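Local coordinates for galacto-N-biose/lacto-N-biose I transporter substrate-binding protein (Bifidobacterium longum, PDB 2Z8F) that binds galacto-N-biose, lacto-N-biose and lacto-N-tetraose as the solute-binding component of an ABC transporter, probably delivering the sugars for uptake, at residues Y173-A178 with K380-S385. Numbering follows the deposited sequence.
Sequences YQPDEA and KATDGS. With GAL (beta-D-galactopyranose), chain C.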
# COMPACT_ATOMS: atom_id res chain seq x y z
N TYR A 173 -1.66 -11.97 -11.57
CA TYR A 173 -2.79 -11.06 -11.71
C TYR A 173 -3.62 -11.24 -10.45
O TYR A 173 -4.10 -12.36 -10.20
CB TYR A 173 -3.60 -11.46 -12.93
CG TYR A 173 -4.86 -10.67 -13.18
CD1 TYR A 173 -4.79 -9.39 -13.72
CD2 TYR A 173 -6.13 -11.21 -12.92
CE1 TYR A 173 -5.95 -8.66 -13.97
CE2 TYR A 173 -7.30 -10.49 -13.19
CZ TYR A 173 -7.20 -9.20 -13.72
OH TYR A 173 -8.34 -8.46 -14.00
N GLN A 174 -3.78 -10.17 -9.68
CA GLN A 174 -4.37 -10.24 -8.35
C GLN A 174 -5.71 -9.50 -8.34
O GLN A 174 -5.77 -8.29 -8.02
CB GLN A 174 -3.40 -9.65 -7.32
CG GLN A 174 -2.10 -10.43 -7.24
CD GLN A 174 -1.08 -9.80 -6.33
OE1 GLN A 174 -1.42 -8.97 -5.50
NE2 GLN A 174 0.17 -10.20 -6.48
N PRO A 175 -6.81 -10.21 -8.65
CA PRO A 175 -8.07 -9.50 -8.75
C PRO A 175 -8.53 -8.83 -7.46
O PRO A 175 -9.22 -7.81 -7.53
CB PRO A 175 -9.07 -10.58 -9.21
CG PRO A 175 -8.42 -11.87 -8.92
CD PRO A 175 -6.95 -11.67 -8.89
N ASP A 176 -8.17 -9.38 -6.30
CA ASP A 176 -8.52 -8.80 -5.00
C ASP A 176 -7.62 -7.61 -4.59
O ASP A 176 -7.79 -7.05 -3.51
CB ASP A 176 -8.48 -9.86 -3.87
CG ASP A 176 -7.13 -10.57 -3.73
OD1 ASP A 176 -6.30 -10.53 -4.66
OD2 ASP A 176 -6.88 -11.20 -2.67
N GLU A 177 -6.70 -7.23 -5.48
CA GLU A 177 -5.80 -6.10 -5.25
C GLU A 177 -5.86 -5.15 -6.42
O GLU A 177 -5.04 -4.22 -6.49
CB GLU A 177 -4.36 -6.56 -5.02
CG GLU A 177 -4.17 -7.13 -3.59
CD GLU A 177 -4.28 -6.04 -2.51
OE1 GLU A 177 -4.04 -4.84 -2.82
OE2 GLU A 177 -4.59 -6.37 -1.34
N ALA A 178 -6.82 -5.33 -7.32
CA ALA A 178 -6.87 -4.41 -8.49
C ALA A 178 -7.01 -2.95 -8.05
O ALA A 178 -6.35 -2.05 -8.61
CB ALA A 178 -8.03 -4.78 -9.43
N LYS A 380 -13.68 -10.61 -13.24
CA LYS A 380 -14.34 -11.06 -14.48
C LYS A 380 -13.31 -11.43 -15.55
O LYS A 380 -13.57 -12.28 -16.41
CB LYS A 380 -15.31 -9.98 -15.00
CG LYS A 380 -16.60 -9.73 -14.17
CD LYS A 380 -16.62 -10.54 -12.87
CE LYS A 380 -17.56 -9.97 -11.81
NZ LYS A 380 -17.01 -10.22 -10.44
N ALA A 381 -12.11 -10.82 -15.49
CA ALA A 381 -11.08 -11.07 -16.51
C ALA A 381 -10.39 -12.43 -16.38
O ALA A 381 -9.79 -12.91 -17.34
CB ALA A 381 -10.05 -9.91 -16.55
N THR A 382 -10.50 -13.05 -15.21
CA THR A 382 -9.76 -14.28 -14.91
C THR A 382 -10.23 -15.49 -15.71
O THR A 382 -9.44 -16.40 -15.99
CB THR A 382 -9.79 -14.63 -13.41
OG1 THR A 382 -11.11 -15.02 -13.04
CG2 THR A 382 -9.38 -13.43 -12.57
N ASP A 383 -11.52 -15.50 -16.07
CA ASP A 383 -12.08 -16.59 -16.89
C ASP A 383 -12.46 -16.12 -18.29
O ASP A 383 -13.14 -16.83 -19.04
CB ASP A 383 -13.28 -17.24 -16.20
CG ASP A 383 -14.46 -16.29 -16.04
OD1 ASP A 383 -14.46 -15.19 -16.63
OD2 ASP A 383 -15.41 -16.66 -15.31
N GLY A 384 -12.03 -14.90 -18.63
CA GLY A 384 -12.28 -14.34 -19.94
C GLY A 384 -13.70 -13.83 -20.14
O GLY A 384 -14.06 -13.49 -21.26
N SER A 385 -14.49 -13.74 -19.07
CA SER A 385 -15.84 -13.16 -19.17
C SER A 385 -15.84 -11.61 -19.26
O SER A 385 -16.78 -11.00 -19.76
CB SER A 385 -16.76 -13.69 -18.05
OG SER A 385 -16.51 -13.04 -16.82
C1 GAL C . -9.23 -5.28 -0.27
C2 GAL C . -8.18 -4.51 0.55
C3 GAL C . -6.87 -5.28 0.73
C4 GAL C . -7.14 -6.72 1.18
C5 GAL C . -8.16 -7.37 0.25
C6 GAL C . -8.56 -8.77 0.70
O2 GAL C . -7.94 -3.29 -0.10
O3 GAL C . -6.15 -4.47 1.66
O4 GAL C . -7.69 -6.63 2.47
O5 GAL C . -9.34 -6.59 0.22
O6 GAL C . -9.52 -9.26 -0.24
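Tyr173 and Thr382 illustrate how a loop bordering a sugar pocket can pack against a remote part of the chain with no hydrogen bond directly between the two segments, the contact being apolar. In this member of the bacterial extracellular solute-binding family, the loop before helix 178-187 meets the loop after helix 367-380. CG2 of Thr382 lies at the edge of the Tyr173 ring, near its plane, 3.7 Å from Tyr173 CE2, and the two side chains cross at about a right angle. Thr382 CG2 is also 4.1 Å from Pro175 CG, so one methyl touches both the tyrosine edge and the proline ring. With Tyr173 CG anti to the backbone N (chi1 177°), the ring extends to Ala381, whose CB approaches Tyr173 OH at 3.4 Å; Leu220 of helix 207-221 touches both residues.

The two hydroxyls at the contact bond to the preceding helix, Tyr173 OH to Ala378 O and Thr382 OG1 to Ala379 O. Within 380-385, Asp383 OD1 accepts from Ser385 N at 2.8 Å, forming an Asx turn.

Toward the bound glycan, Glu177 OE2 lies 3.3 Å from C3 of the galactose, a van der Waals contact, while accepting a hydrogen bond from Trp231 NE1. Asp176 is held by Arg230 N and Trp231 N.

An alanine in place of Tyr173 would probably leave the Thr382 methyl without its aromatic neighbour and Ala378 O without its phenol partner. The chemistry thus implies a division of labour: a small apolar patch joins the two loops, the hydroxyls of Tyr173 and Thr382 bond to helix 367-380, and Asp176 and Glu177 belong to the glycan pocket.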